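PDB 6L6J: Oxidored_FMN domain-containing protein from [Pseudomonas] geniculata N1, which acts as a 6-hydroxypseudooxynicotine amine oxidase, probably passing electrons through its bound FMN and [4Fe-4S] cluster, and also holds ADP. Local coordinates for residues Lys81-Leu86 with Ala156-Arg161; Ala172-Leu175 with Gln179-Leu182; Gln364-Gly369 with Asp659-Gly664; Val548-Val551 with Pro557-Trp560. One frame throughout, in Å; residues are numbered along the deposited sequence.

Contact 1: residues Lys81-Leu86 with Ala156-Arg161; sequences KYIEPL and ALRAKR. With SO4 (sulfate ion), chain G.
Tyr82 OH, one residue ahead of the Ile83 that meets Arg158 and Arg161, is gripped twice: Lys81 NZ donates to it at 3.0 Å, and Arg76 bonds to it from outside the two segments. The same Lys81 NZ reaches O1 of a sulfate ion, probably from the crystallisation liquor, at 3.2 Å, and Arg76 shares that anion, so the cationic groups gather round a negative charge. In Lys81, CG is tucked into the cleft of the two backbone bonds (chi1 77°), which lays this methylene over the centre of the Tyr82 ring.

The contact itself has no hydrogen bond and rests on Ile83. Residues 81-86 lead into helix 83-94 and residues 156-161 belong to helix 142-162, two successive outer helices of an eight-stranded TIM barrel, whose chain runs through strand 99-105 between them. Ile83 CG1 lies 4.0 Å from Arg158 CB and 3.9 Å from the carbonyl oxygen Arg158 O, while CD1 also approaches the arginine's CG. The Arg161 chain, bent at chi3 (52°), brings NH1 to 3.5 Å from Ile83 CD1, with the methyl set obliquely to the guanidinium. Both arginine side chains cross the isoleucine at about a right angle. The Arg158 side chain meets Ile83 through aliphatic carbon, CB and CG; its NE turns instead to a salt bridge with Asp80, just before the first segment.

Contact 2: residues Ala172-Leu175 with Gln179-Leu182; sequences AHNL and QDFL. With FMN (flavin mononucleotide), chain B.
Gln179 lays its side-chain amide against the backbone of Ala172, His173 and Asn174, the loop that leaves barrel strand 166-171 in this TIM-barrel flavoprotein domain. It has an extended chain, with CG anti to the backbone N (chi1 -168°), that bridges the distance from helix 177-182 to the loop. OE1 accepts the Asn174 N-H at 2.9 Å; the N-H...O angle is 146°, and the donor stands above the carbonyl plane, 46° out of it. The other end of the same amide, NE2, is hydrogen-bonded to Ser261, at the end of strand 255-261, so both polar atoms of this buried group are engaged and its rotation is fixed.

The loop turns tightly here: Leu175 N bonds to Ala172 O at 3.0 Å, and His173 and Asn174 both adopt left-handed backbone angles. At this bend His173 starts away from the helix, and its ring belongs to the FMN pocket, where it lies next to the flavin's pyrimidine end and is held by Tyr170 at ND1 and Asp266 at NE2. Replacing Gln179 by alanine would probably leave Asn174 N and Ser261 without their shared partner and let the turn carrying His173 shift. One residue further along the helix, the Asp180 carboxylate is secured at both oxygens, OD1 by His129 NE2 and OD2 by the backbone N of Ala109.

Contact 3: residues Gln364-Gly369 with Asp659-Gly664; sequences QNPSAG and DGRKAG
Arg661 and Pro366 supply most of the buried surface here, with Ser367 a smaller third. Arg661 leaves its helix with CG anti to the backbone N (chi1 -173°) and then bends at chi2 and chi3, which carries the guanidinium past the proline ring. Along the way its CB packs 3.8 Å from Pro366 CB, and CG rests 4.0 Å from that same carbon. Further out, Pro366 CD sits over one face of the guanidinium, 3.9 Å above the plane and displaced toward the rim. Ser367 adds only its CB, 4.2 Å from Arg661 NH2 and oblique to the group. No hydrogen bond joins the two segments: the charged end finds its mate elsewhere, in a salt bridge from NH1 to Glu402.

Pro366 is presented from the second position of a type I beta turn, residues 365-368, closed by Ala368 N to Asn365 O at 2.9 Å. Asn365 OD1 receives a weak bond from Ser367 N at 3.4 Å, and its ND2 is tied to the carbonyl oxygen of Ile324. The turn follows shortly after Cys362, a ligand of the [4Fe-4S] cluster. Its partner, helix 653-666, runs near the C-terminus, beside the Rossmann-like domain's helix 398-410, which provides Glu402. The contact thus joins the loop between helix 349-355 and strand 390-394 to that nucleotide-binding part of the chain.

Contact 4: residues Val548-Val551 with Pro557-Trp560; sequences VTYV and PSPW
Tyr550 points its phenol across to Pro557 and Ser558, and the firm part of the contact lies at the far end of its ring. There the Ser558 backbone N-H donates to Tyr550 OH at 3.0 Å, with an N-H...O angle of 155°. Asp527 OD2, at the end of neighbouring strand 522-527, is also bonded to this hydroxyl. The tyrosine reaches the loop because CG stands anti to the backbone N (chi1 168°), carrying the ring away from strand 547-552. This is a parallel strand of the OYE-like second alpha/beta domain, lying between strands 522-527 and 580-582, and the loop carries the chain from its end toward helix 561-564.

Ser558 is buried and has left-handed backbone angles; its OG turns away to the carbonyl oxygen of Tyr531. Pro557, by contrast, is partly exposed and adds only van der Waals contact: its CB lies 3.7 Å from Tyr550 CE1, the two side chains crossing at about a right angle, with CB set obliquely to the ring. A phenylalanine in place of Tyr550 would probably keep the touch with Pro557 but leave Ser558 N and Asp527 without the hydroxyl they share. With a carboxylate and an amide N-H both at this oxygen, the phenol presumably donates to Asp527 while accepting from Ser558, linking strand and loop through one atom.

The four contacts illustrate how chemistry follows position in a fold. Contacts 1 and 2 belong to the same TIM barrel, but contact 1 lies on its outer helical layer, partly exposed and joined by packing round an isoleucine, whereas contact 2 is buried beside the flavin and depends on amide bonding to backbone. Contact 3 is buried too, yet it spans 289 intervening residues to join parts of the chain near the cluster and the Rossmann-like domain, without a hydrogen bond between its segments. Contact 4, nested within that span, is local again, a strand and the loop after it, and like contact 2 uses a side-chain oxygen to accept a backbone N-H.

Contact 1: residues Lys81-Leu86 with Ala156-Arg161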
loop_
_atom_site.group_PDB
_atom_site.type_symbol
_atom_site.label_atom_id
_atom_site.label_comp_id
_atom_site.label_asym_id
_atom_site.label_seq_id
_atom_site.Cartn_x
_atom_site.Cartn_y
_atom_site.Cartn_z
ATOM N N LYS A 81 -0.092 -1.156 -31.455
ATOM C CA LYS A 81 -1.115 -2.186 -31.129
ATOM C C LYS A 81 -1.669 -1.926 -29.728
ATOM O O LYS A 81 -2.770 -2.435 -29.445
ATOM C CB LYS A 81 -0.546 -3.605 -31.252
ATOM C CG LYS A 81 0.351 -4.121 -30.121
ATOM C CD LYS A 81 0.937 -5.509 -30.446
ATOM C CE LYS A 81 1.513 -6.264 -29.261
ATOM N NZ LYS A 81 3.003 -6.202 -29.205
ATOM N N TYR A 82 -0.947 -1.147 -28.906
ATOM C CA TYR A 82 -1.320 -0.837 -27.496
ATOM C C TYR A 82 -2.290 0.368 -27.424
ATOM O O TYR A 82 -2.959 0.531 -26.352
ATOM C CB TYR A 82 -0.062 -0.654 -26.641
ATOM C CG TYR A 82 0.838 -1.858 -26.564
ATOM C CD1 TYR A 82 0.386 -3.080 -26.077
ATOM C CD2 TYR A 82 2.161 -1.776 -26.976
ATOM C CE1 TYR A 82 1.225 -4.191 -26.013
ATOM C CE2 TYR A 82 3.003 -2.877 -26.932
ATOM C CZ TYR A 82 2.531 -4.089 -26.464
ATOM O OH TYR A 82 3.393 -5.154 -26.437
ATOM N N ILE A 83 -2.434 1.138 -28.522
ATOM C CA ILE A 83 -3.259 2.386 -28.580
ATOM C C ILE A 83 -4.732 2.059 -28.295
ATOM O O ILE A 83 -5.287 2.682 -27.403
ATOM C CB ILE A 83 -3.114 3.126 -29.927
ATOM C CG1 ILE A 83 -1.699 3.673 -30.125
ATOM C CG2 ILE A 83 -4.167 4.225 -30.048
ATOM C CD1 ILE A 83 -1.479 4.348 -31.452
ATOM N N GLU A 84 -5.339 1.147 -29.049
ATOM C CA GLU A 84 -6.789 0.837 -28.937
ATOM C C GLU A 84 -7.064 0.249 -27.552
ATOM O O GLU A 84 -7.981 0.691 -26.866
ATOM C CB GLU A 84 -7.254 -0.064 -30.091
ATOM C CG GLU A 84 -8.710 0.148 -30.482
ATOM C CD GLU A 84 -9.756 -0.377 -29.487
ATOM O OE1 GLU A 84 -10.338 0.469 -28.711
ATOM O OE2 GLU A 84 -10.033 -1.631 -29.499
ATOM N N PRO A 85 -6.292 -0.757 -27.081
ATOM C CA PRO A 85 -6.412 -1.239 -25.699
ATOM C C PRO A 85 -6.437 -0.137 -24.625
ATOM O O PRO A 85 -7.284 -0.202 -23.734
ATOM C CB PRO A 85 -5.159 -2.115 -25.529
ATOM C CG PRO A 85 -4.893 -2.652 -26.917
ATOM C CD PRO A 85 -5.298 -1.524 -27.855
ATOM N N LEU A 86 -5.547 0.855 -24.723
ATOM C CA LEU A 86 -5.465 1.947 -23.711
ATOM C C LEU A 86 -6.581 2.977 -23.916
ATOM O O LEU A 86 -6.960 3.617 -22.914
ATOM C CB LEU A 86 -4.088 2.614 -23.757
ATOM C CG LEU A 86 -2.914 1.781 -23.241
ATOM C CD1 LEU A 86 -1.647 2.604 -23.259
ATOM C CD2 LEU A 86 -3.165 1.236 -21.845
ATOM N N ALA A 156 4.607 9.542 -26.783
ATOM C CA ALA A 156 3.751 10.714 -26.462
ATOM C C ALA A 156 2.681 10.841 -27.546
ATOM O O ALA A 156 1.492 10.967 -27.171
ATOM C CB ALA A 156 4.554 11.977 -26.333
ATOM N N LEU A 157 3.086 10.740 -28.827
ATOM C CA LEU A 157 2.163 10.753 -29.997
ATOM C C LEU A 157 1.128 9.632 -29.849
ATOM O O LEU A 157 -0.071 9.945 -29.961
ATOM C CB LEU A 157 2.954 10.673 -31.307
ATOM C CG LEU A 157 3.706 11.966 -31.660
ATOM C CD1 LEU A 157 4.740 11.747 -32.756
ATOM C CD2 LEU A 157 2.742 13.071 -32.055
ATOM N N ARG A 158 1.553 8.408 -29.535
ATOM C CA ARG A 158 0.641 7.251 -29.355
ATOM C C ARG A 158 -0.380 7.566 -28.253
ATOM O O ARG A 158 -1.586 7.227 -28.434
ATOM C CB ARG A 158 1.418 5.977 -29.018
ATOM C CG ARG A 158 2.220 5.395 -30.174
ATOM C CD ARG A 158 2.777 4.007 -29.857
ATOM N NE ARG A 158 3.738 3.588 -30.873
ATOM C CZ ARG A 158 5.044 3.874 -30.852
ATOM N NH1 ARG A 158 5.587 4.536 -29.843
ATOM N NH2 ARG A 158 5.807 3.489 -31.855
ATOM N N ALA A 159 0.061 8.191 -27.163
ATOM C CA ALA A 159 -0.799 8.554 -26.010
ATOM C C ALA A 159 -1.870 9.566 -26.444
ATOM O O ALA A 159 -3.005 9.435 -25.986
ATOM C CB ALA A 159 0.044 9.082 -24.873
ATOM N N LYS A 160 -1.510 10.546 -27.277
ATOM C CA LYS A 160 -2.457 11.551 -27.850
ATOM C C LYS A 160 -3.561 10.800 -28.603
ATOM O O LYS A 160 -4.722 10.995 -28.259
ATOM C CB LYS A 160 -1.721 12.533 -28.771
ATOM C CG LYS A 160 -2.387 13.885 -28.973
ATOM C CD LYS A 160 -1.904 14.572 -30.238
ATOM C CE LYS A 160 -1.802 16.080 -30.154
ATOM N NZ LYS A 160 -2.956 16.735 -30.804
ATOM N N ARG A 161 -3.172 9.909 -29.521
ATOM C CA ARG A 161 -4.064 9.075 -30.366
ATOM C C ARG A 161 -5.013 8.250 -29.486
ATOM O O ARG A 161 -6.138 7.998 -29.907
ATOM C CB ARG A 161 -3.237 8.154 -31.269
ATOM C CG ARG A 161 -2.475 8.856 -32.389
ATOM C CD ARG A 161 -2.278 7.945 -33.609
ATOM N NE ARG A 161 -3.569 7.376 -34.020
ATOM C CZ ARG A 161 -3.792 6.124 -34.461
ATOM N NH1 ARG A 161 -2.788 5.263 -34.594
ATOM N NH2 ARG A 161 -5.034 5.751 -34.763
HETATM S S SO4 G . 4.275 -9.435 -26.470
HETATM O O1 SO4 G . 3.232 -8.608 -27.056
HETATM O O2 SO4 G . 4.724 -10.411 -27.429
HETATM O O3 SO4 G . 5.391 -8.623 -26.071
HETATM O O4 SO4 G . 3.761 -10.122 -25.316
#

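Contact 2: residues Ala172-Leu175 with Gln179-Leu182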
loop_
_atom_site.group_PDB
_atom_site.type_symbol
_atom_site.label_atom_id
_atom_site.label_comp_id
_atom_site.label_asym_id
_atom_site.label_seq_id
_atom_site.Cartn_x
_atom_site.Cartn_y
_atom_site.Cartn_z
ATOM N N ALA A 172 11.670 10.264 -11.316
ATOM C CA ALA A 172 11.330 10.049 -9.892
ATOM C C ALA A 172 11.610 8.607 -9.472
ATOM O O ALA A 172 12.091 7.851 -10.310
ATOM C CB ALA A 172 9.878 10.416 -9.647
ATOM N N HIS A 173 11.384 8.304 -8.184
ATOM C CA HIS A 173 11.446 6.968 -7.520
ATOM C C HIS A 173 12.796 6.236 -7.698
ATOM O O HIS A 173 12.860 5.048 -7.289
ATOM C CB HIS A 173 10.289 6.109 -8.045
ATOM C CG HIS A 173 8.974 6.616 -7.575
ATOM N ND1 HIS A 173 8.116 7.292 -8.402
ATOM C CD2 HIS A 173 8.396 6.574 -6.350
ATOM C CE1 HIS A 173 7.048 7.640 -7.705
ATOM N NE2 HIS A 173 7.194 7.211 -6.439
ATOM N N ASN A 174 13.826 6.869 -8.282
ATOM C CA ASN A 174 15.002 6.142 -8.818
ATOM C C ASN A 174 14.544 5.003 -9.765
ATOM O O ASN A 174 15.245 3.969 -9.846
ATOM C CB ASN A 174 15.851 5.598 -7.675
ATOM C CG ASN A 174 17.185 5.082 -8.159
ATOM O OD1 ASN A 174 17.673 5.551 -9.198
ATOM N ND2 ASN A 174 17.760 4.115 -7.448
ATOM N N LEU A 175 13.425 5.191 -10.479
ATOM C CA LEU A 175 12.921 4.263 -11.528
ATOM C C LEU A 175 12.895 4.963 -12.895
ATOM O O LEU A 175 11.998 4.656 -13.682
ATOM C CB LEU A 175 11.522 3.771 -11.142
ATOM C CG LEU A 175 11.396 3.148 -9.750
ATOM C CD1 LEU A 175 9.945 2.816 -9.443
ATOM C CD2 LEU A 175 12.270 1.897 -9.615
ATOM N N GLN A 179 16.522 10.401 -14.084
ATOM C CA GLN A 179 17.055 10.557 -12.697
ATOM C C GLN A 179 18.473 9.975 -12.662
ATOM O O GLN A 179 19.346 10.619 -12.083
ATOM C CB GLN A 179 16.150 9.897 -11.652
ATOM C CG GLN A 179 16.521 10.290 -10.233
ATOM C CD GLN A 179 15.599 9.781 -9.146
ATOM O OE1 GLN A 179 14.420 9.473 -9.364
ATOM N NE2 GLN A 179 16.149 9.709 -7.933
ATOM N N ASP A 180 18.688 8.814 -13.292
ATOM C CA ASP A 180 20.030 8.187 -13.433
ATOM C C ASP A 180 20.986 9.187 -14.094
ATOM O O ASP A 180 22.113 9.346 -13.611
ATOM C CB ASP A 180 19.968 6.865 -14.199
ATOM C CG ASP A 180 19.231 5.740 -13.473
ATOM O OD1 ASP A 180 19.035 5.861 -12.217
ATOM O OD2 ASP A 180 18.828 4.748 -14.165
ATOM N N PHE A 181 20.553 9.907 -15.119
ATOM C CA PHE A 181 21.418 10.915 -15.784
ATOM C C PHE A 181 21.688 12.075 -14.820
ATOM O O PHE A 181 22.857 12.487 -14.686
ATOM C CB PHE A 181 20.835 11.321 -17.134
ATOM C CG PHE A 181 21.339 10.497 -18.291
ATOM C CD1 PHE A 181 20.850 9.232 -18.524
ATOM C CD2 PHE A 181 22.309 11.001 -19.149
ATOM C CE1 PHE A 181 21.293 8.487 -19.610
ATOM C CE2 PHE A 181 22.766 10.250 -20.223
ATOM C CZ PHE A 181 22.256 8.995 -20.450
ATOM N N LEU A 182 20.663 12.559 -14.119
ATOM C CA LEU A 182 20.784 13.629 -13.083
ATOM C C LEU A 182 21.798 13.296 -11.978
ATOM O O LEU A 182 22.446 14.231 -11.477
ATOM C CB LEU A 182 19.426 13.801 -12.404
ATOM C CG LEU A 182 18.615 15.005 -12.824
ATOM C CD1 LEU A 182 17.420 15.127 -11.891
ATOM C CD2 LEU A 182 19.481 16.263 -12.820
HETATM N N1 FMN B . 4.396 6.201 -8.298
HETATM C C2 FMN B . 4.807 6.275 -9.604
HETATM O O2 FMN B . 5.347 7.322 -9.974
HETATM N N3 FMN B . 4.635 5.310 -10.517
HETATM C C4 FMN B . 4.026 4.157 -10.192
HETATM O O4 FMN B . 3.873 3.270 -11.030
HETATM C C4A FMN B . 3.567 3.966 -8.787
HETATM N N5 FMN B . 2.952 2.825 -8.393
HETATM C C5A FMN B . 2.485 2.733 -7.127
HETATM C C6 FMN B . 1.785 1.594 -6.736
HETATM C C7 FMN B . 1.295 1.516 -5.448
HETATM C C7M FMN B . 0.610 0.273 -5.031
HETATM C C8 FMN B . 1.470 2.626 -4.503
HETATM C C8M FMN B . 0.977 2.546 -3.088
HETATM C C9 FMN B . 2.152 3.755 -4.870
HETATM C C9A FMN B . 2.664 3.870 -6.155
HETATM N N10 FMN B . 3.325 5.037 -6.566
HETATM C C10 FMN B . 3.775 5.098 -7.862
HETATM C "C1'" FMN B . 3.537 6.208 -5.657
HETATM C "C2'" FMN B . 2.284 7.061 -5.581
HETATM O "O2'" FMN B . 2.102 7.641 -6.861
HETATM C "C3'" FMN B . 2.384 8.157 -4.564
HETATM O "O3'" FMN B . 3.406 9.068 -4.968
HETATM C "C4'" FMN B . 2.672 7.672 -3.143
HETATM O "O4'" FMN B . 1.860 6.513 -2.837
HETATM C "C5'" FMN B . 2.456 8.783 -2.125
HETATM O "O5'" FMN B . 1.095 9.176 -2.180
HETATM P P FMN B . 0.012 8.536 -1.161
HETATM O O1P FMN B . 0.444 8.961 0.224
HETATM O O2P FMN B . -1.267 9.154 -1.633
HETATM O O3P FMN B . 0.084 7.038 -1.387
#

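Contact 3: residues Gln364-Gly369 with Asp659-Gly664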
loop_
_atom_site.group_PDB
_atom_site.type_symbol
_atom_site.label_atom_id
_atom_site.label_comp_id
_atom_site.label_asym_id
_atom_site.label_seq_id
_atom_site.Cartn_x
_atom_site.Cartn_y
_atom_site.Cartn_z
ATOM N N GLN A 364 -8.487 -1.858 3.656
ATOM C CA GLN A 364 -9.685 -1.064 4.034
ATOM C C GLN A 364 -10.800 -1.343 3.029
ATOM O O GLN A 364 -11.946 -1.530 3.463
ATOM C CB GLN A 364 -9.392 0.436 4.087
ATOM C CG GLN A 364 -8.828 0.960 5.400
ATOM C CD GLN A 364 -9.847 0.957 6.510
ATOM O OE1 GLN A 364 -10.391 -0.091 6.866
ATOM N NE2 GLN A 364 -10.104 2.130 7.083
ATOM N N ASN A 365 -10.446 -1.429 1.752
ATOM C CA ASN A 365 -11.403 -1.532 0.622
ATOM C C ASN A 365 -11.187 -2.862 -0.100
ATOM O O ASN A 365 -10.500 -2.898 -1.115
ATOM C CB ASN A 365 -11.254 -0.299 -0.279
ATOM C CG ASN A 365 -12.080 -0.347 -1.541
ATOM O OD1 ASN A 365 -13.117 -1.030 -1.601
ATOM N ND2 ASN A 365 -11.594 0.346 -2.563
ATOM N N PRO A 366 -11.780 -3.991 0.368
ATOM C CA PRO A 366 -11.636 -5.284 -0.322
ATOM C C PRO A 366 -11.905 -5.270 -1.846
ATOM O O PRO A 366 -11.318 -6.116 -2.553
ATOM C CB PRO A 366 -12.688 -6.163 0.373
ATOM C CG PRO A 366 -12.763 -5.581 1.771
ATOM C CD PRO A 366 -12.612 -4.088 1.577
ATOM N N SER A 367 -12.731 -4.318 -2.312
ATOM C CA SER A 367 -13.135 -4.122 -3.729
ATOM C C SER A 367 -11.916 -3.759 -4.590
ATOM O O SER A 367 -11.937 -4.070 -5.812
ATOM C CB SER A 367 -14.227 -3.062 -3.859
ATOM O OG SER A 367 -13.743 -1.881 -4.495
ATOM N N ALA A 368 -10.904 -3.108 -4.006
ATOM C CA ALA A 368 -9.682 -2.673 -4.727
ATOM C C ALA A 368 -9.047 -3.905 -5.371
ATOM O O ALA A 368 -8.659 -4.790 -4.618
ATOM C CB ALA A 368 -8.705 -1.983 -3.797
ATOM N N GLY A 369 -8.994 -3.932 -6.709
ATOM C CA GLY A 369 -8.407 -5.015 -7.522
ATOM C C GLY A 369 -9.347 -6.196 -7.713
ATOM O O GLY A 369 -8.891 -7.190 -8.307
ATOM N N ASP A 659 -12.258 -11.927 3.411
ATOM C CA ASP A 659 -13.221 -12.998 3.797
ATOM C C ASP A 659 -14.574 -12.354 4.117
ATOM O O ASP A 659 -15.607 -12.857 3.613
ATOM C CB ASP A 659 -12.741 -13.827 4.989
ATOM C CG ASP A 659 -11.714 -14.893 4.663
ATOM O OD1 ASP A 659 -11.357 -15.041 3.483
ATOM O OD2 ASP A 659 -11.271 -15.571 5.612
ATOM N N GLY A 660 -14.569 -11.287 4.921
ATOM C CA GLY A 660 -15.788 -10.588 5.374
ATOM C C GLY A 660 -16.656 -10.163 4.203
ATOM O O GLY A 660 -17.861 -10.444 4.236
ATOM N N ARG A 661 -16.057 -9.484 3.220
ATOM C CA ARG A 661 -16.730 -8.990 1.994
ATOM C C ARG A 661 -17.281 -10.183 1.215
ATOM O O ARG A 661 -18.468 -10.120 0.830
ATOM C CB ARG A 661 -15.767 -8.185 1.114
ATOM C CG ARG A 661 -16.447 -7.518 -0.080
ATOM C CD ARG A 661 -17.416 -6.410 0.317
ATOM N NE ARG A 661 -17.005 -5.135 -0.262
ATOM C CZ ARG A 661 -16.681 -4.030 0.412
ATOM N NH1 ARG A 661 -16.710 -4.027 1.735
ATOM N NH2 ARG A 661 -16.313 -2.931 -0.248
ATOM N N LYS A 662 -16.465 -11.229 1.016
ATOM C CA LYS A 662 -16.836 -12.432 0.219
ATOM C C LYS A 662 -18.104 -13.054 0.812
ATOM O O LYS A 662 -19.096 -13.198 0.071
ATOM C CB LYS A 662 -15.696 -13.445 0.174
ATOM C CG LYS A 662 -15.888 -14.599 -0.796
ATOM C CD LYS A 662 -14.610 -15.411 -0.968
ATOM C CE LYS A 662 -14.818 -16.803 -1.528
ATOM N NZ LYS A 662 -13.689 -17.687 -1.143
ATOM N N ALA A 663 -18.103 -13.340 2.113
ATOM C CA ALA A 663 -19.295 -13.864 2.824
ATOM C C ALA A 663 -20.483 -12.932 2.550
ATOM O O ALA A 663 -21.529 -13.423 2.101
ATOM C CB ALA A 663 -19.006 -14.012 4.300
ATOM N N GLY A 664 -20.307 -11.628 2.773
ATOM C CA GLY A 664 -21.359 -10.603 2.615
ATOM C C GLY A 664 -21.991 -10.583 1.220
ATOM O O GLY A 664 -23.201 -10.317 1.115
#

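Contact 4: residues Val548-Val551 with Pro557-Trp560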
loop_
_atom_site.group_PDB
_atom_site.type_symbol
_atom_site.label_atom_id
_atom_site.label_comp_id
_atom_site.label_asym_id
_atom_site.label_seq_id
_atom_site.Cartn_x
_atom_site.Cartn_y
_atom_site.Cartn_z
ATOM N N VAL A 548 16.699 -5.366 24.102
ATOM C CA VAL A 548 16.112 -6.316 23.113
ATOM C C VAL A 548 17.178 -6.762 22.104
ATOM O O VAL A 548 17.880 -5.885 21.566
ATOM C CB VAL A 548 14.887 -5.710 22.394
ATOM C CG1 VAL A 548 14.265 -6.702 21.423
ATOM C CG2 VAL A 548 13.840 -5.234 23.381
ATOM N N THR A 549 17.236 -8.071 21.835
ATOM C CA THR A 549 17.848 -8.639 20.609
ATOM C C THR A 549 16.738 -9.220 19.715
ATOM O O THR A 549 16.023 -10.137 20.155
ATOM C CB THR A 549 18.914 -9.696 20.941
ATOM O OG1 THR A 549 20.012 -9.077 21.607
ATOM C CG2 THR A 549 19.481 -10.394 19.728
ATOM N N TYR A 550 16.621 -8.733 18.484
ATOM C CA TYR A 550 15.692 -9.296 17.463
ATOM C C TYR A 550 16.438 -10.390 16.697
ATOM O O TYR A 550 17.514 -10.078 16.122
ATOM C CB TYR A 550 15.182 -8.207 16.507
ATOM C CG TYR A 550 14.483 -8.747 15.288
ATOM C CD1 TYR A 550 15.180 -9.063 14.129
ATOM C CD2 TYR A 550 13.120 -8.981 15.303
ATOM C CE1 TYR A 550 14.531 -9.562 13.013
ATOM C CE2 TYR A 550 12.459 -9.482 14.194
ATOM C CZ TYR A 550 13.168 -9.784 13.051
ATOM O OH TYR A 550 12.511 -10.302 11.976
ATOM N N VAL A 551 15.884 -11.611 16.685
ATOM C CA VAL A 551 16.534 -12.840 16.128
ATOM C C VAL A 551 15.585 -13.445 15.096
ATOM O O VAL A 551 14.428 -13.726 15.506
ATOM C CB VAL A 551 16.841 -13.863 17.239
ATOM C CG1 VAL A 551 17.489 -15.132 16.688
ATOM C CG2 VAL A 551 17.691 -13.283 18.357
ATOM N N PRO A 557 15.743 -8.813 8.403
ATOM C CA PRO A 557 14.737 -8.571 9.432
ATOM C C PRO A 557 13.379 -8.361 8.746
ATOM O O PRO A 557 13.336 -7.684 7.743
ATOM C CB PRO A 557 15.239 -7.335 10.198
ATOM C CG PRO A 557 16.220 -6.666 9.263
ATOM C CD PRO A 557 16.794 -7.782 8.411
ATOM N N SER A 558 12.335 -8.979 9.306
ATOM C CA SER A 558 10.901 -8.815 8.949
ATOM C C SER A 558 10.719 -8.871 7.441
ATOM O O SER A 558 10.235 -7.912 6.837
ATOM C CB SER A 558 10.359 -7.532 9.522
ATOM O OG SER A 558 10.363 -7.592 10.946
ATOM N N PRO A 559 11.095 -10.006 6.809
ATOM C CA PRO A 559 11.246 -10.107 5.349
ATOM C C PRO A 559 10.121 -9.443 4.547
ATOM O O PRO A 559 10.409 -8.768 3.549
ATOM C CB PRO A 559 11.248 -11.614 5.116
ATOM C CG PRO A 559 11.934 -12.133 6.332
ATOM C CD PRO A 559 11.425 -11.276 7.475
ATOM N N TRP A 560 8.882 -9.626 5.010
ATOM C CA TRP A 560 7.677 -9.169 4.276
ATOM C C TRP A 560 7.723 -7.642 4.076
ATOM O O TRP A 560 7.042 -7.143 3.132
ATOM C CB TRP A 560 6.398 -9.591 5.006
ATOM C CG TRP A 560 5.174 -9.235 4.219
ATOM C CD1 TRP A 560 4.209 -8.324 4.531
ATOM C CD2 TRP A 560 4.846 -9.732 2.919
ATOM N NE1 TRP A 560 3.283 -8.248 3.530
ATOM C CE2 TRP A 560 3.656 -9.097 2.522
ATOM C CE3 TRP A 560 5.432 -10.673 2.067
ATOM C CZ2 TRP A 560 3.032 -9.395 1.315
ATOM C CZ3 TRP A 560 4.833 -10.939 0.860
ATOM C CH2 TRP A 560 3.650 -10.301 0.489
#